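Local coordinates for dinoflagellate luciferase (Lingulodinium polyedrum, PDB 1VPR), which catalyses the oxidation of dinoflagellate luciferin by molecular oxygen with emission of blue light, this chain being the third of three homologous luciferase domains, at residues P116-E121 against F263-E268; T135-C140 against R320-L325; G141-P146 against G235-E240; K229-S234 against D313-Q318; G327-P332 against P340-D345. All coordinates share one frame; numbering follows the deposited sequence.

Contact 1: residues P116-E121 against F263-E268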
# COMPACT_ATOMS: atom_id res chain seq x y z
N PRO A 116 14.61 5.10 -12.58
CA PRO A 116 14.29 6.46 -13.02
C PRO A 116 14.08 7.37 -11.82
O PRO A 116 13.85 6.90 -10.70
CB PRO A 116 13.01 6.27 -13.81
CG PRO A 116 12.32 5.16 -13.04
CD PRO A 116 13.47 4.19 -12.78
N GLN A 117 14.14 8.68 -12.05
CA GLN A 117 13.95 9.65 -10.99
C GLN A 117 13.41 10.92 -11.66
O GLN A 117 13.85 11.27 -12.76
CB GLN A 117 15.30 9.91 -10.33
CG GLN A 117 15.46 11.23 -9.63
CD GLN A 117 14.90 11.22 -8.23
OE1 GLN A 117 15.03 10.23 -7.51
NE2 GLN A 117 14.30 12.34 -7.82
N LEU A 118 12.47 11.61 -11.03
CA LEU A 118 11.95 12.83 -11.64
C LEU A 118 12.87 13.99 -11.28
O LEU A 118 13.45 14.03 -10.19
CB LEU A 118 10.52 13.13 -11.15
CG LEU A 118 9.46 12.07 -11.44
CD1 LEU A 118 8.07 12.59 -11.01
CD2 LEU A 118 9.47 11.76 -12.93
N THR A 119 13.00 14.94 -12.19
CA THR A 119 13.85 16.09 -11.94
C THR A 119 13.16 17.03 -10.95
O THR A 119 11.97 16.88 -10.64
CB THR A 119 14.15 16.87 -13.24
OG1 THR A 119 12.96 17.53 -13.68
CG2 THR A 119 14.61 15.90 -14.36
N LYS A 120 13.92 18.00 -10.47
CA LYS A 120 13.44 19.00 -9.52
C LYS A 120 12.28 19.81 -10.11
O LYS A 120 11.32 20.18 -9.42
CB LYS A 120 14.60 19.94 -9.18
CG LYS A 120 14.27 21.14 -8.31
CD LYS A 120 15.51 22.02 -8.14
CE LYS A 120 15.20 23.28 -7.37
NZ LYS A 120 16.39 24.18 -7.33
N GLU A 121 12.38 20.09 -11.40
CA GLU A 121 11.37 20.87 -12.08
C GLU A 121 10.08 20.05 -12.24
O GLU A 121 8.98 20.57 -12.07
CB GLU A 121 11.88 21.30 -13.47
CG GLU A 121 12.88 22.45 -13.44
CD GLU A 121 14.07 22.17 -12.53
OE1 GLU A 121 14.62 21.06 -12.64
OE2 GLU A 121 14.44 23.08 -11.74
N PHE A 263 5.94 -0.87 -8.99
CA PHE A 263 6.70 0.30 -8.60
C PHE A 263 5.68 1.36 -8.25
O PHE A 263 4.52 1.28 -8.68
CB PHE A 263 7.55 0.81 -9.76
CG PHE A 263 6.74 1.25 -10.93
CD1 PHE A 263 6.25 0.31 -11.86
CD2 PHE A 263 6.42 2.60 -11.10
CE1 PHE A 263 5.47 0.72 -12.92
CE2 PHE A 263 5.62 3.01 -12.17
CZ PHE A 263 5.16 2.09 -13.07
N PHE A 264 6.11 2.36 -7.47
CA PHE A 264 5.24 3.46 -7.09
C PHE A 264 6.04 4.74 -7.15
O PHE A 264 7.09 4.83 -6.55
CB PHE A 264 4.69 3.31 -5.67
CG PHE A 264 3.71 2.19 -5.52
CD1 PHE A 264 4.15 0.90 -5.31
CD2 PHE A 264 2.35 2.43 -5.68
CE1 PHE A 264 3.24 -0.16 -5.29
CE2 PHE A 264 1.45 1.39 -5.65
CZ PHE A 264 1.89 0.09 -5.46
N TRP A 265 5.52 5.72 -7.88
CA TRP A 265 6.15 7.03 -7.99
C TRP A 265 5.62 7.89 -6.87
O TRP A 265 4.42 8.15 -6.82
CB TRP A 265 5.80 7.70 -9.31
CG TRP A 265 6.62 7.26 -10.48
CD1 TRP A 265 6.25 6.40 -11.46
CD2 TRP A 265 7.97 7.66 -10.78
NE1 TRP A 265 7.28 6.23 -12.37
CE2 TRP A 265 8.35 7.00 -11.97
CE3 TRP A 265 8.89 8.51 -10.16
CZ2 TRP A 265 9.61 7.17 -12.56
CZ3 TRP A 265 10.16 8.68 -10.75
CH2 TRP A 265 10.49 8.02 -11.93
N GLU A 266 6.50 8.32 -5.98
CA GLU A 266 6.12 9.19 -4.86
C GLU A 266 6.31 10.59 -5.45
O GLU A 266 7.44 11.09 -5.55
CB GLU A 266 7.07 8.94 -3.68
CG GLU A 266 6.79 9.77 -2.43
CD GLU A 266 7.79 9.45 -1.33
OE1 GLU A 266 8.98 9.81 -1.51
OE2 GLU A 266 7.39 8.82 -0.31
N MSE A 267 5.20 11.20 -5.83
CA MSE A 267 5.22 12.48 -6.51
C MSE A 267 5.88 13.66 -5.81
O MSE A 267 6.51 14.48 -6.46
CB MSE A 267 3.80 12.85 -6.93
CG MSE A 267 3.10 11.82 -7.83
SE MSE A 267 4.17 11.35 -9.38
CE MSE A 267 4.55 13.16 -9.99
N GLU A 268 5.78 13.75 -4.50
CA GLU A 268 6.40 14.88 -3.82
C GLU A 268 7.92 14.86 -3.72
O GLU A 268 8.54 15.89 -3.43
CB GLU A 268 5.79 15.05 -2.43
CG GLU A 268 4.33 15.42 -2.48
CD GLU A 268 3.44 14.32 -3.02
OE1 GLU A 268 3.56 13.17 -2.55
OE2 GLU A 268 2.60 14.61 -3.90
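Apolar packing joins P116 and L118, in the loop leading into helix 120-126, to W265 in strand 259-266 and M267 just after it. The six-membered ring of W265 is the centre of it. L118 CD2 stands over one face of that ring in a CH-pi contact, 4.2 Å from its centroid and 27° off the normal, and L118 CG touches CZ3 of W265 at 3.5 Å. Two residues earlier, CG of P116 comes obliquely to CZ2 of W265 at 3.4 Å, while the backbone N of Q117 sits at the ring edge near CH2. Beyond the indole, the selenomethionine M267 bends at chi2 and chi3, and its CE lies 3.7 Å from L118 CD1. The indole N-H is used as well: W265 NE1 donates to P144 O. L118 also shares a backbone hydrogen bond with G270. This is hydrophobic packing of the loop leading into helix 120-126 against the antiparallel beta-barrel of a calycin-type catalytic domain.

Contact 2: residues T135-C140 against R320-L325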
# COMPACT_ATOMS: atom_id res chain seq x y z
N THR A 135 -9.49 13.26 -15.83
CA THR A 135 -9.39 13.90 -17.14
C THR A 135 -8.11 14.73 -17.37
O THR A 135 -7.88 15.24 -18.47
CB THR A 135 -10.59 14.85 -17.40
OG1 THR A 135 -10.49 16.01 -16.55
CG2 THR A 135 -11.90 14.11 -17.08
N LEU A 136 -7.27 14.85 -16.35
CA LEU A 136 -6.04 15.64 -16.49
C LEU A 136 -4.79 14.82 -16.74
O LEU A 136 -4.62 13.73 -16.20
CB LEU A 136 -5.82 16.48 -15.23
CG LEU A 136 -6.93 17.45 -14.83
CD1 LEU A 136 -6.54 18.18 -13.55
CD2 LEU A 136 -7.20 18.44 -15.96
N LYS A 137 -3.90 15.34 -17.56
CA LYS A 137 -2.63 14.67 -17.81
C LYS A 137 -1.71 15.14 -16.69
O LYS A 137 -1.81 16.29 -16.23
CB LYS A 137 -2.05 15.12 -19.14
CG LYS A 137 -2.90 14.80 -20.33
CD LYS A 137 -2.19 15.24 -21.58
CE LYS A 137 -3.02 14.96 -22.81
NZ LYS A 137 -2.38 15.57 -24.01
N LEU A 138 -0.81 14.27 -16.24
CA LEU A 138 0.12 14.65 -15.18
C LEU A 138 0.93 15.80 -15.77
O LEU A 138 1.38 15.73 -16.92
CB LEU A 138 1.01 13.47 -14.81
CG LEU A 138 1.78 13.55 -13.49
CD1 LEU A 138 0.81 13.63 -12.31
CD2 LEU A 138 2.67 12.31 -13.35
N PRO A 139 1.13 16.87 -15.00
CA PRO A 139 1.89 18.03 -15.48
C PRO A 139 3.30 17.78 -15.99
O PRO A 139 3.76 18.47 -16.90
CB PRO A 139 1.88 18.97 -14.28
CG PRO A 139 0.55 18.66 -13.64
CD PRO A 139 0.58 17.14 -13.66
N CYS A 140 4.00 16.80 -15.44
CA CYS A 140 5.38 16.56 -15.87
C CYS A 140 5.50 15.64 -17.07
O CYS A 140 6.61 15.21 -17.41
CB CYS A 140 6.22 16.04 -14.70
SG CYS A 140 5.60 14.56 -13.88
N ARG A 320 -5.58 4.59 -13.84
CA ARG A 320 -5.23 5.99 -13.98
C ARG A 320 -4.12 6.15 -15.02
O ARG A 320 -3.28 7.04 -14.92
CB ARG A 320 -4.75 6.53 -12.63
CG ARG A 320 -5.84 6.49 -11.54
CD ARG A 320 -7.04 7.33 -11.96
NE ARG A 320 -6.62 8.67 -12.37
CZ ARG A 320 -6.33 9.67 -11.54
NH1 ARG A 320 -6.42 9.50 -10.20
NH2 ARG A 320 -5.96 10.85 -12.03
N ASP A 321 -4.14 5.27 -16.02
CA ASP A 321 -3.17 5.27 -17.13
C ASP A 321 -3.19 6.58 -17.95
O ASP A 321 -2.16 6.99 -18.48
CB ASP A 321 -3.47 4.08 -18.05
CG ASP A 321 -3.32 2.75 -17.32
OD1 ASP A 321 -2.22 2.50 -16.78
OD2 ASP A 321 -4.29 1.96 -17.26
N TYR A 322 -4.35 7.21 -18.08
CA TYR A 322 -4.41 8.46 -18.84
C TYR A 322 -3.59 9.56 -18.14
O TYR A 322 -2.72 10.19 -18.74
CB TYR A 322 -5.86 8.93 -18.98
CG TYR A 322 -5.96 10.23 -19.75
CD1 TYR A 322 -5.74 10.26 -21.12
CD2 TYR A 322 -6.16 11.44 -19.09
CE1 TYR A 322 -5.71 11.47 -21.83
CE2 TYR A 322 -6.14 12.65 -19.78
CZ TYR A 322 -5.91 12.66 -21.15
OH TYR A 322 -5.89 13.87 -21.82
N THR A 323 -3.89 9.79 -16.86
CA THR A 323 -3.19 10.80 -16.08
C THR A 323 -1.70 10.47 -15.95
O THR A 323 -0.84 11.27 -16.33
CB THR A 323 -3.79 10.92 -14.66
OG1 THR A 323 -5.14 11.38 -14.74
CG2 THR A 323 -2.97 11.90 -13.80
N ALA A 324 -1.40 9.27 -15.46
CA ALA A 324 -0.02 8.86 -15.25
C ALA A 324 0.86 8.88 -16.50
O ALA A 324 2.04 9.23 -16.40
CB ALA A 324 0.02 7.48 -14.60
N LEU A 325 0.33 8.48 -17.65
CA LEU A 325 1.11 8.48 -18.89
C LEU A 325 0.83 9.76 -19.70
O LEU A 325 1.28 9.89 -20.85
CB LEU A 325 0.79 7.22 -19.72
CG LEU A 325 0.97 5.87 -19.00
CD1 LEU A 325 0.62 4.73 -19.98
CD2 LEU A 325 2.44 5.73 -18.52
O HOH W 1 -6.41 16.30 -20.79
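Y322 and T323, neighbours on the short helix 321-324, meet the loop T135-K137 in different ways. In Y322, chi1 of 180° sets CG anti to the backbone N; CE2 of the ring then lies 3.4 Å from T135 O, which sits at the ring edge. The extended K137 chain crosses the phenol end obliquely, its CE 3.2 Å from Y322 OH, and a water in the ring plane ties that hydroxyl to T135 O. T323 turns OG1 to L136 O, a 2.8 Å bond nearly along the C=O axis, and R320 NH2 in turn donates to T323 OG1 from 2.9 Å with OG1 in the guanidinium plane. The backbone closes the pairing, L138 N donating to T323 O at 3.0 Å. A valine in place of T323 would probably leave L136 O without this donor and R320 NH2 without this acceptor. The threonine hydroxyl therefore works as donor and acceptor at once, relaying between a buried arginine, itself paired with D353, and the loop backbone.

Contact 3: residues G141-P146 against G235-E240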
# COMPACT_ATOMS: atom_id res chain seq x y z
N GLY A 141 4.38 15.35 -17.73
CA GLY A 141 4.42 14.47 -18.88
C GLY A 141 4.35 13.03 -18.41
O GLY A 141 4.25 12.80 -17.20
N PRO A 142 4.46 12.04 -19.32
CA PRO A 142 4.40 10.61 -19.00
C PRO A 142 5.40 10.20 -17.95
O PRO A 142 6.58 10.54 -18.05
CB PRO A 142 4.73 9.94 -20.33
CG PRO A 142 4.45 11.04 -21.37
CD PRO A 142 4.96 12.24 -20.68
N LEU A 143 4.95 9.46 -16.94
CA LEU A 143 5.91 9.01 -15.94
C LEU A 143 6.76 7.95 -16.62
O LEU A 143 6.29 7.22 -17.49
CB LEU A 143 5.18 8.42 -14.71
CG LEU A 143 4.46 9.40 -13.75
CD1 LEU A 143 3.59 8.63 -12.75
CD2 LEU A 143 5.49 10.27 -13.01
N PRO A 144 8.06 7.87 -16.26
CA PRO A 144 8.92 6.87 -16.86
C PRO A 144 8.58 5.49 -16.28
O PRO A 144 8.32 5.38 -15.09
CB PRO A 144 10.33 7.30 -16.41
CG PRO A 144 10.22 8.78 -16.27
CD PRO A 144 8.85 8.91 -15.58
N TRP A 145 8.53 4.46 -17.12
CA TRP A 145 8.31 3.10 -16.62
C TRP A 145 9.72 2.70 -16.15
O TRP A 145 10.71 3.08 -16.78
CB TRP A 145 7.87 2.15 -17.74
CG TRP A 145 6.43 2.34 -18.17
CD1 TRP A 145 5.97 3.15 -19.18
CD2 TRP A 145 5.27 1.70 -17.61
NE1 TRP A 145 4.60 3.04 -19.28
CE2 TRP A 145 4.15 2.17 -18.33
CE3 TRP A 145 5.08 0.79 -16.56
CZ2 TRP A 145 2.84 1.74 -18.04
CZ3 TRP A 145 3.78 0.36 -16.27
CH2 TRP A 145 2.68 0.84 -17.00
N PRO A 146 9.84 1.95 -15.04
CA PRO A 146 11.18 1.57 -14.59
C PRO A 146 11.80 0.42 -15.38
O PRO A 146 11.22 -0.66 -15.47
CB PRO A 146 10.97 1.21 -13.12
CG PRO A 146 9.57 0.64 -13.11
CD PRO A 146 8.82 1.62 -14.01
N GLY A 235 -0.31 -4.35 -14.89
CA GLY A 235 0.16 -3.44 -15.93
C GLY A 235 -0.55 -2.10 -16.05
O GLY A 235 -0.18 -1.28 -16.91
N HIS A 236 -1.54 -1.85 -15.18
CA HIS A 236 -2.28 -0.59 -15.22
C HIS A 236 -2.11 0.25 -13.98
O HIS A 236 -2.08 -0.26 -12.87
CB HIS A 236 -3.77 -0.89 -15.47
CG HIS A 236 -4.04 -1.47 -16.83
ND1 HIS A 236 -4.28 -0.69 -17.94
CD2 HIS A 236 -4.06 -2.76 -17.26
CE1 HIS A 236 -4.44 -1.48 -19.00
NE2 HIS A 236 -4.32 -2.73 -18.61
N TYR A 237 -2.00 1.56 -14.17
CA TYR A 237 -1.78 2.51 -13.08
C TYR A 237 -2.96 2.70 -12.14
O TYR A 237 -4.12 2.47 -12.49
CB TYR A 237 -1.44 3.90 -13.65
CG TYR A 237 0.04 4.21 -13.76
CD1 TYR A 237 0.73 4.02 -14.95
CD2 TYR A 237 0.74 4.71 -12.67
CE1 TYR A 237 2.08 4.32 -15.05
CE2 TYR A 237 2.08 5.01 -12.76
CZ TYR A 237 2.74 4.81 -13.95
OH TYR A 237 4.06 5.10 -14.02
N PHE A 238 -2.65 3.09 -10.92
CA PHE A 238 -3.68 3.43 -9.98
C PHE A 238 -3.07 4.48 -9.08
O PHE A 238 -1.85 4.65 -9.01
CB PHE A 238 -4.26 2.21 -9.22
CG PHE A 238 -3.27 1.44 -8.39
CD1 PHE A 238 -3.25 1.59 -7.01
CD2 PHE A 238 -2.41 0.52 -8.98
CE1 PHE A 238 -2.38 0.83 -6.21
CE2 PHE A 238 -1.55 -0.25 -8.20
CZ PHE A 238 -1.54 -0.10 -6.81
N TYR A 239 -3.94 5.22 -8.42
CA TYR A 239 -3.52 6.32 -7.59
C TYR A 239 -3.70 5.98 -6.10
O TYR A 239 -4.77 5.51 -5.69
CB TYR A 239 -4.38 7.52 -7.97
CG TYR A 239 -4.34 8.68 -6.99
CD1 TYR A 239 -3.13 9.19 -6.55
CD2 TYR A 239 -5.53 9.27 -6.52
CE1 TYR A 239 -3.07 10.27 -5.66
CE2 TYR A 239 -5.49 10.34 -5.62
CZ TYR A 239 -4.24 10.83 -5.20
OH TYR A 239 -4.16 11.92 -4.37
N GLU A 240 -2.65 6.20 -5.32
CA GLU A 240 -2.72 5.96 -3.89
C GLU A 240 -2.56 7.24 -3.06
O GLU A 240 -1.45 7.73 -2.88
CB GLU A 240 -1.64 4.97 -3.45
CG GLU A 240 -1.87 3.53 -3.88
CD GLU A 240 -2.79 2.77 -2.93
OE1 GLU A 240 -3.67 3.41 -2.29
OE2 GLU A 240 -2.64 1.54 -2.84
O HOH W 2 5.06 4.84 -16.47
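Y237 OH is held by a water, 2.7 Å away in the plane of the phenol ring, and that water donates to L143 O at 2.9 Å. The same water lies over a face of the W145 indole, toward its rim, so it touches a carbonyl, a hydroxyl and an indole face. L143 packs on the phenol too: its CB is 3.6 Å from Y237 OH, and its CD1 reaches CE2 of Y237 at 3.9 Å. W145 and Y237 run antiparallel alongside one another with their ring planes at 57°, an oblique pair in which CE1 of Y237 lies over the indole face near CZ2 and CH2. At the indole edge, CH2 of W145 comes to 3.6 Å from G235 O, a carbonyl that accepts a hydrogen bond from T341 OG1. G235 takes positive phi (84°), where a side chain would be jammed against the preceding carbonyl. Y237 belongs to the edge strand beside 247-253 and packs on V251 there and on W265 of strand 259-266. W145 stacks on Y339 and touches L325, placing the loop between the barrel wall and the segment after helix 321-324.

Contact 4: residues K229-S234 against D313-Q318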
# COMPACT_ATOMS: atom_id res chain seq x y z
N LYS A 229 -10.01 0.66 0.21
CA LYS A 229 -10.07 -0.38 -0.82
C LYS A 229 -9.71 0.11 -2.20
O LYS A 229 -10.20 1.18 -2.63
CB LYS A 229 -11.50 -0.93 -0.89
CG LYS A 229 -12.05 -1.42 0.43
CD LYS A 229 -13.54 -1.79 0.36
CE LYS A 229 -13.78 -2.92 -0.60
NZ LYS A 229 -13.40 -4.22 0.01
N ARG A 230 -8.89 -0.65 -2.93
CA ARG A 230 -8.53 -0.28 -4.30
C ARG A 230 -8.56 -1.53 -5.17
O ARG A 230 -8.34 -2.65 -4.69
CB ARG A 230 -7.12 0.37 -4.39
CG ARG A 230 -5.93 -0.60 -4.34
CD ARG A 230 -5.54 -0.97 -2.93
NE ARG A 230 -5.14 0.23 -2.18
CZ ARG A 230 -5.70 0.61 -1.02
NH1 ARG A 230 -6.67 -0.11 -0.49
NH2 ARG A 230 -5.28 1.70 -0.39
N THR A 231 -8.88 -1.34 -6.43
CA THR A 231 -8.91 -2.44 -7.39
C THR A 231 -7.99 -2.03 -8.54
O THR A 231 -8.02 -0.88 -8.99
CB THR A 231 -10.33 -2.66 -7.98
OG1 THR A 231 -11.22 -3.11 -6.95
CG2 THR A 231 -10.31 -3.71 -9.07
N TRP A 232 -7.16 -2.96 -9.00
CA TRP A 232 -6.26 -2.65 -10.10
C TRP A 232 -6.06 -3.86 -11.00
O TRP A 232 -6.52 -4.96 -10.69
CB TRP A 232 -4.90 -2.14 -9.56
CG TRP A 232 -4.34 -2.88 -8.38
CD1 TRP A 232 -4.30 -2.44 -7.07
CD2 TRP A 232 -3.80 -4.22 -8.36
NE1 TRP A 232 -3.77 -3.41 -6.26
CE2 TRP A 232 -3.46 -4.51 -7.01
CE3 TRP A 232 -3.57 -5.19 -9.34
CZ2 TRP A 232 -2.91 -5.74 -6.63
CZ3 TRP A 232 -3.02 -6.42 -8.96
CH2 TRP A 232 -2.70 -6.68 -7.61
N LYS A 233 -5.41 -3.65 -12.14
CA LYS A 233 -5.15 -4.75 -13.05
C LYS A 233 -3.67 -4.74 -13.44
O LYS A 233 -3.06 -3.67 -13.61
CB LYS A 233 -6.04 -4.64 -14.31
CG LYS A 233 -5.75 -5.74 -15.37
CD LYS A 233 -6.73 -5.65 -16.56
CE LYS A 233 -6.43 -6.75 -17.57
NZ LYS A 233 -7.57 -6.99 -18.50
N SER A 234 -3.10 -5.94 -13.55
CA SER A 234 -1.70 -6.11 -13.93
C SER A 234 -1.35 -5.16 -15.08
O SER A 234 -2.02 -5.15 -16.10
CB SER A 234 -1.49 -7.56 -14.37
OG SER A 234 -0.15 -7.82 -14.72
N ASP A 313 -15.57 -7.57 -0.03
CA ASP A 313 -15.99 -7.62 -1.43
C ASP A 313 -15.17 -6.82 -2.43
O ASP A 313 -14.60 -5.81 -2.09
CB ASP A 313 -17.43 -7.14 -1.55
CG ASP A 313 -18.41 -8.02 -0.80
OD1 ASP A 313 -19.43 -7.46 -0.32
OD2 ASP A 313 -18.17 -9.24 -0.69
N PRO A 314 -15.12 -7.27 -3.68
CA PRO A 314 -14.37 -6.54 -4.71
C PRO A 314 -15.13 -5.24 -5.01
O PRO A 314 -16.29 -5.09 -4.62
CB PRO A 314 -14.46 -7.45 -5.94
CG PRO A 314 -14.66 -8.82 -5.37
CD PRO A 314 -15.57 -8.59 -4.18
N ILE A 315 -14.47 -4.30 -5.69
CA ILE A 315 -15.15 -3.09 -6.12
C ILE A 315 -14.79 -3.02 -7.62
O ILE A 315 -13.84 -3.70 -8.07
CB ILE A 315 -14.69 -1.82 -5.36
CG1 ILE A 315 -13.17 -1.68 -5.39
CG2 ILE A 315 -15.20 -1.87 -3.92
CD1 ILE A 315 -12.68 -0.28 -4.97
N PRO A 316 -15.55 -2.23 -8.41
CA PRO A 316 -15.32 -2.09 -9.85
C PRO A 316 -13.90 -1.77 -10.26
O PRO A 316 -13.16 -1.10 -9.53
CB PRO A 316 -16.29 -1.00 -10.25
CG PRO A 316 -17.46 -1.24 -9.30
CD PRO A 316 -16.74 -1.46 -7.99
N LEU A 317 -13.53 -2.22 -11.45
CA LEU A 317 -12.18 -1.99 -11.98
C LEU A 317 -11.97 -0.55 -12.45
O LEU A 317 -12.91 0.10 -12.90
CB LEU A 317 -11.94 -2.94 -13.14
CG LEU A 317 -10.62 -2.86 -13.90
CD1 LEU A 317 -9.44 -3.16 -12.96
CD2 LEU A 317 -10.68 -3.89 -15.06
N GLN A 318 -10.73 -0.08 -12.36
CA GLN A 318 -10.38 1.27 -12.79
C GLN A 318 -8.88 1.31 -13.00
O GLN A 318 -8.16 0.36 -12.66
CB GLN A 318 -10.73 2.30 -11.70
CG GLN A 318 -10.02 2.09 -10.37
CD GLN A 318 -8.58 2.57 -10.35
OE1 GLN A 318 -8.29 3.67 -10.80
NE2 GLN A 318 -7.68 1.75 -9.79
O HOH W 3 -5.50 -0.52 -12.63
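T231 packs closely on P316 and L317 where strand 229-233 meets the loop that follows strand 297-307, the two running 54° apart. T231 faces the loop: its CB is 3.6 Å from P316 O and its CG2 is 3.9 Å from L317 CA. I315 CD1 lies 3.7 Å from K229 O. Q318 NE2 reaches T231 O at 2.8 Å, with the acceptor in the amide plane; chi1 (60°) sets Q318 CG between the backbone N and the carbonyl carbon. At the other end of this tight part K229 bends at chi3 and chi4, and its NZ donates to D313 O, 2.9 Å away in the carbonyl plane. The K233 side is looser. L317 CD1 merely brushes K233 CB at 3.9 Å, K233 then leads away, and a water takes the K233 N-H. For K229, an alanine in its place would probably leave D313 O without that donor and D219 and E7 without this salt-bridge partner. One ammonium group thus gathers a loop carbonyl and two carboxylates, which is likely to keep it positively charged.

Contact 5: residues G327-P332 against P340-D345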
# COMPACT_ATOMS: atom_id res chain seq x y z
N GLY A 327 -1.63 10.71 -21.32
CA GLY A 327 -2.22 10.40 -22.61
C GLY A 327 -1.32 9.76 -23.65
O GLY A 327 -1.72 9.60 -24.79
N ARG A 328 -0.11 9.35 -23.27
CA ARG A 328 0.80 8.74 -24.24
C ARG A 328 0.81 7.22 -24.23
O ARG A 328 1.37 6.60 -23.31
CB ARG A 328 2.23 9.26 -24.04
CG ARG A 328 3.20 8.72 -25.10
CD ARG A 328 4.66 9.15 -24.92
NE ARG A 328 5.54 8.42 -25.84
CZ ARG A 328 6.87 8.51 -25.85
NH1 ARG A 328 7.57 7.80 -26.73
NH2 ARG A 328 7.50 9.31 -25.00
N ASP A 329 0.23 6.61 -25.25
CA ASP A 329 0.20 5.16 -25.36
C ASP A 329 1.63 4.62 -25.43
O ASP A 329 2.52 5.28 -25.99
CB ASP A 329 -0.53 4.73 -26.63
CG ASP A 329 -2.03 4.96 -26.57
OD1 ASP A 329 -2.67 4.84 -27.63
OD2 ASP A 329 -2.59 5.24 -25.48
N ASN A 330 1.85 3.43 -24.87
CA ASN A 330 3.15 2.77 -24.91
C ASN A 330 4.32 3.68 -24.55
O ASN A 330 5.35 3.69 -25.24
CB ASN A 330 3.34 2.14 -26.30
CG ASN A 330 2.16 1.25 -26.68
OD1 ASN A 330 1.80 0.34 -25.94
ND2 ASN A 330 1.56 1.51 -27.84
N ALA A 331 4.16 4.43 -23.47
CA ALA A 331 5.20 5.33 -23.00
C ALA A 331 6.43 4.47 -22.68
O ALA A 331 6.30 3.28 -22.36
CB ALA A 331 4.72 6.11 -21.78
N PRO A 332 7.64 5.06 -22.75
CA PRO A 332 8.87 4.33 -22.49
C PRO A 332 9.39 4.20 -21.06
O PRO A 332 8.98 4.92 -20.16
CB PRO A 332 9.87 5.06 -23.36
CG PRO A 332 9.47 6.50 -23.12
CD PRO A 332 7.94 6.42 -23.24
N PRO A 340 4.18 -1.79 -23.12
CA PRO A 340 2.85 -1.97 -23.72
C PRO A 340 1.57 -1.77 -22.91
O PRO A 340 0.83 -2.73 -22.67
CB PRO A 340 2.94 -3.38 -24.29
CG PRO A 340 3.68 -4.08 -23.19
CD PRO A 340 4.81 -3.10 -22.88
N THR A 341 1.30 -0.53 -22.52
CA THR A 341 0.08 -0.19 -21.80
C THR A 341 -0.44 1.09 -22.43
O THR A 341 0.32 2.04 -22.60
CB THR A 341 0.34 0.01 -20.29
OG1 THR A 341 0.53 -1.27 -19.66
CG2 THR A 341 -0.87 0.72 -19.61
N LEU A 342 -1.72 1.09 -22.81
CA LEU A 342 -2.36 2.24 -23.43
C LEU A 342 -2.77 3.26 -22.37
O LEU A 342 -3.21 2.90 -21.27
CB LEU A 342 -3.60 1.81 -24.23
CG LEU A 342 -3.33 0.72 -25.28
CD1 LEU A 342 -4.63 0.25 -25.92
CD2 LEU A 342 -2.34 1.26 -26.33
N ALA A 343 -2.62 4.53 -22.73
CA ALA A 343 -2.94 5.65 -21.85
C ALA A 343 -4.43 5.97 -21.81
O ALA A 343 -4.83 7.11 -22.09
CB ALA A 343 -2.14 6.87 -22.30
N LYS A 344 -5.24 4.97 -21.48
CA LYS A 344 -6.69 5.16 -21.38
C LYS A 344 -7.12 4.46 -20.10
O LYS A 344 -6.67 3.34 -19.81
CB LYS A 344 -7.40 4.55 -22.58
N ASP A 345 -7.96 5.11 -19.32
CA ASP A 345 -8.40 4.50 -18.07
C ASP A 345 -9.40 3.37 -18.33
O ASP A 345 -10.32 3.53 -19.11
CB ASP A 345 -9.04 5.56 -17.17
CG ASP A 345 -8.04 6.57 -16.65
OD1 ASP A 345 -8.52 7.52 -15.99
OD2 ASP A 345 -6.81 6.45 -16.86
O HOH W 4 2.79 2.80 -21.66
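Two loop stretches run antiparallel here, their directions 177° apart, with N330 N donating to T341 O at 3.1 Å from 39° above the carbonyl plane. The same carbonyl also accepts from a water at 2.7 Å, which receives a weak bond from A331 N, so two donors meet T341 O. D329 carries the side-chain part. Its CG stands beside the backbone N (chi1 -71°) and rests 3.7 Å from L342 CD2. D329 OD2 accepts the N-H of A343 at 2.8 Å on the anti side of the carboxylate, with the donor somewhat out of its plane. N330 and L342 extend together, alongside, while N330 OD1 comes to 3.4 Å from P340 CA. The methyl of A343 presses on the opposing backbone, 3.3 Å from G327 C. Backbone shape matters on both sides: G327 and N330 have positive phi, and A343 is the centre of an inverse gamma turn. With A331 and Y339 also sharing a backbone hydrogen bond, the arrangement is that of an irregular antiparallel hairpin-like loop, closed over seven intervening residues, in which T341 lies on W145 of the 141-146 loop and by G235, and A343 on L325 after helix 321-324.

All five contacts lie in the catalytic domain, and contacts 1, 3 and 4 reach the same ten-stranded antiparallel sheet. Contacts 2, 3 and 5 cluster, with contact 1 touching 2 and 3: centres of 2 and 3 are 9 Å apart, as are those of 3 and 5, while those of 1 and 4 are 24 Å apart. Along the chain contact 3 is nested inside the loops closed by contacts 1 and 2, contact 4 is nested inside contact 2, and contact 5 closes last. D321 joins contact 2 to contact 3 through H236 and Y237, D345 joins 5 to 2 through Y322, and the R230-E240 salt bridge joins 4 to 3. Loops before and after the barrel strands are thus knit onto the barrel wall and to one another.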